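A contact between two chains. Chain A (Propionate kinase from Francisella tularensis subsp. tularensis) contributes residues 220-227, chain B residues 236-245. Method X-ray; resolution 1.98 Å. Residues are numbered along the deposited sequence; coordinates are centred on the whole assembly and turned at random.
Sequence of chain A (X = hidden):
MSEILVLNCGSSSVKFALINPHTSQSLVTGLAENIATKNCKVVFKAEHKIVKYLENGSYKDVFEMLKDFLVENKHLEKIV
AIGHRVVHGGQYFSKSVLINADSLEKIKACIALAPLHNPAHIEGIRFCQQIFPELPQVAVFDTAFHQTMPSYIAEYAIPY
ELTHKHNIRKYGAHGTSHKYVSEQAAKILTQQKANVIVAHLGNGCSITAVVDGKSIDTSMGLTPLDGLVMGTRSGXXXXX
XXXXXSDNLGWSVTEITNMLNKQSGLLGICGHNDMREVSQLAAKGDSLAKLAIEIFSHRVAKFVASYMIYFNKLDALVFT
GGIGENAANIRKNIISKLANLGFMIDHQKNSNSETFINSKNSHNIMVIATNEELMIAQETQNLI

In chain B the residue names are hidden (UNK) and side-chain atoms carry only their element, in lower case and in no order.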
# COMPACT_ATOMS: atom_id res chain seq x y z
N MSE A 220 2.68 6.22 6.49
CA MSE A 220 3.63 6.88 5.58
C MSE A 220 4.83 5.98 5.32
O MSE A 220 5.00 4.98 6.00
CB MSE A 220 4.05 8.25 6.10
CG MSE A 220 2.96 9.31 5.90
SE MSE A 220 3.28 10.91 6.95
CE MSE A 220 2.00 12.11 6.06
N GLY A 221 5.66 6.29 4.33
CA GLY A 221 6.67 5.32 3.92
C GLY A 221 8.08 5.83 4.08
O GLY A 221 8.48 6.29 5.15
N LEU A 222 8.83 5.75 2.99
CA LEU A 222 10.15 6.39 2.92
C LEU A 222 10.01 7.88 3.19
O LEU A 222 10.78 8.46 3.96
CB LEU A 222 10.75 6.18 1.52
CG LEU A 222 12.16 6.70 1.21
CD1 LEU A 222 13.19 5.85 1.93
CD2 LEU A 222 12.39 6.64 -0.29
N THR A 223 9.00 8.48 2.57
CA THR A 223 8.68 9.90 2.77
C THR A 223 7.22 10.05 3.18
O THR A 223 6.49 9.06 3.22
CB THR A 223 8.91 10.71 1.48
OG1 THR A 223 7.77 10.56 0.62
CG2 THR A 223 10.18 10.27 0.76
N PRO A 224 6.78 11.29 3.47
CA PRO A 224 5.37 11.53 3.82
C PRO A 224 4.37 11.48 2.65
O PRO A 224 3.22 11.90 2.83
CB PRO A 224 5.39 12.95 4.43
CG PRO A 224 6.85 13.19 4.81
CD PRO A 224 7.62 12.47 3.74
N LEU A 225 4.78 10.99 1.48
CA LEU A 225 3.85 10.82 0.35
C LEU A 225 2.90 9.62 0.49
O LEU A 225 1.77 9.65 -0.00
CB LEU A 225 4.64 10.67 -0.95
CG LEU A 225 3.83 10.31 -2.20
CD1 LEU A 225 2.80 11.40 -2.52
CD2 LEU A 225 4.76 10.09 -3.37
N ASP A 226 3.35 8.55 1.15
CA ASP A 226 2.63 7.27 1.11
C ASP A 226 1.48 7.16 2.11
O ASP A 226 1.43 7.89 3.11
CB ASP A 226 3.61 6.12 1.36
CG ASP A 226 3.15 4.80 0.74
OD1 ASP A 226 2.16 4.78 -0.03
OD2 ASP A 226 3.81 3.78 1.02
N GLY A 227 0.59 6.21 1.85
CA GLY A 227 -0.44 5.84 2.81
C GLY A 227 -1.83 6.41 2.54
O GLY A 227 -2.44 6.14 1.49
N UNK B 236 3.17 -3.95 -2.58
CA UNK B 236 3.09 -2.57 -2.07
C UNK B 236 4.43 -1.93 -1.76
O UNK B 236 5.27 -2.53 -1.08
c UNK B 236 2.26 -2.53 -0.79
s UNK B 236 0.55 -2.95 -1.10
N UNK B 237 4.60 -0.69 -2.22
CA UNK B 237 5.79 0.10 -1.91
C UNK B 237 5.52 1.59 -2.11
O UNK B 237 4.66 1.98 -2.91
c UNK B 237 8.31 0.20 -2.18
c UNK B 237 9.55 -0.57 -2.66
c UNK B 237 6.82 0.00 -4.23
c UNK B 237 7.00 -0.36 -2.75
N UNK B 238 6.22 2.42 -1.34
CA UNK B 238 6.08 3.88 -1.40
C UNK B 238 6.51 4.35 -2.79
O UNK B 238 7.63 4.05 -3.21
c UNK B 238 6.86 6.05 -0.25
o UNK B 238 7.36 6.64 0.73
o UNK B 238 6.30 6.67 -1.17
c UNK B 238 6.96 4.52 -0.31
N UNK B 239 5.63 5.05 -3.53
CA UNK B 239 5.97 5.58 -4.85
C UNK B 239 7.17 6.52 -4.80
O UNK B 239 7.78 6.75 -5.83
c UNK B 239 3.99 6.63 -3.97
c UNK B 239 4.24 5.37 -3.16
c UNK B 239 4.72 6.37 -5.26
N UNK B 240 7.49 7.05 -3.62
CA UNK B 240 8.66 7.92 -3.46
C UNK B 240 9.96 7.24 -3.88
O UNK B 240 10.96 7.92 -4.13
c UNK B 240 8.79 8.40 -2.00
o UNK B 240 7.59 8.97 -1.53
N UNK B 241 9.98 5.92 -3.93
CA UNK B 241 11.23 5.22 -4.24
C UNK B 241 11.75 5.53 -5.63
O UNK B 241 12.97 5.47 -5.88
c UNK B 241 10.67 2.17 -6.02
c UNK B 241 10.87 3.36 -2.55
c UNK B 241 10.08 3.07 -4.95
c UNK B 241 11.14 3.69 -4.03
N UNK B 242 10.85 5.89 -6.55
CA UNK B 242 11.28 6.19 -7.91
C UNK B 242 12.20 7.41 -7.94
O UNK B 242 13.30 7.34 -8.49
c UNK B 242 8.15 3.11 -8.95
c UNK B 242 9.53 5.05 -9.33
c UNK B 242 8.66 4.34 -8.53
c UNK B 242 9.40 3.29 -10.98
c UNK B 242 10.10 6.35 -8.86
c UNK B 242 8.51 2.60 -10.17
c UNK B 242 9.91 4.50 -10.56
N UNK B 243 11.76 8.52 -7.35
CA UNK B 243 12.57 9.73 -7.32
C UNK B 243 13.85 9.49 -6.52
O UNK B 243 14.93 9.97 -6.87
c UNK B 243 11.77 10.88 -6.71
N UNK B 244 13.72 8.75 -5.44
CA UNK B 244 14.87 8.50 -4.58
C UNK B 244 15.96 7.72 -5.33
O UNK B 244 17.13 8.10 -5.34
c UNK B 244 17.78 7.02 -0.69
c UNK B 244 14.46 7.78 -3.30
c UNK B 244 16.36 6.34 -2.50
c UNK B 244 17.06 8.19 -0.56
c UNK B 244 15.62 7.51 -2.38
c UNK B 244 15.99 8.43 -1.40
c UNK B 244 17.44 6.09 -1.66
o UNK B 244 18.84 6.78 0.15
N UNK B 245 15.56 6.63 -5.99
CA UNK B 245 16.51 5.81 -6.70
C UNK B 245 17.07 6.53 -7.93
O UNK B 245 18.27 6.52 -8.16
c UNK B 245 16.72 3.82 -8.17
c UNK B 245 15.03 2.29 -6.05
c UNK B 245 15.90 4.45 -7.09
c UNK B 245 15.84 3.55 -5.86
O HOH W 1 1.93 2.97 -2.06

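Position 236 carries one carbon and then one sulfur. The side chain stops there and touches nothing on this stretch of chain A. It is Cys236(B).

Position 237 has four carbons, forked at the first, with one arm two carbons long. That is isoleucine, Ile237(B). Its CA-to-CB bond points away from chain A. Its backbone O takes part in the contact through water 1. Water 1 lies 3.0 Å from Ile237(B) O and 2.7 Å from Asp226(A) OD1 and bridges the two chains.

Position 238 has two carbons, the second bearing two oxygens. One oxygen lies 3.1 Å from Thr223(A) N. A carboxylate one carbon from CA is aspartate, Asp238(B). The oxygen is OD2, and it accepts a nearly straight hydrogen bond from Thr223(A) N. Leu222(A) N is 2.8 Å from the same Asp238(B) OD2. Gly221(A) sits close by: an ideal CB there would fall 2.6 Å from Asp238(B) OD2, a clash.

Position 239 has three carbons that close a ring onto the backbone N. One ring carbon lies 3.6 Å from Leu225(A) CD2. This is Pro239(B), and the carbon is its CG.

Position 240 has one carbon and one oxygen. The oxygen lies 2.7 Å from Thr223(A) OG1. It is a serine, Ser240(B). Inside chain B, Ser240(B) N donates to Asp238(B) OD1 at 2.8 Å, a capping bond. Ser240(B) OG also bonds to Asp238(B) OD1, at 2.7 Å.

Position 241 again has four carbons, forked at the first with one longer arm. One carbon is 4.3 Å from Leu222(A) CD2. It is Ile241(B). That carbon is CG2, while the end of the side chain leads away.

Position 242 has one carbon and a six-carbon ring without oxygen. It is Phe242(B), out of reach of this stretch.

Position 243 has a single carbon. It is Ala243(B), also out of reach.

Position 244 has one carbon and a six-carbon ring bearing an oxygen. Its first carbon is 3.8 Å from Leu222(A) CD2. It is Tyr244(B), and its OH is hydrogen-bonded elsewhere in the structure.

Position 245 has four carbons, forked at the first, one arm two carbons long. It makes no contact here. It is Ile245(B).

The contact centres on the Asp238(B) carboxylate. OD1 holds the turn leading into the helix, while OD2 meets the chain A backbone. Thr223(A) OG1 accepts from Leu225(A) N at 3.1 Å and lies 2.7 Å from Ser240(B) OG. Leu222(A) and Leu225(A) add apolar packing around these polar groups. Together the two stretches bury 406 Å².

Chain B 236-245: CIDPSIFAYI
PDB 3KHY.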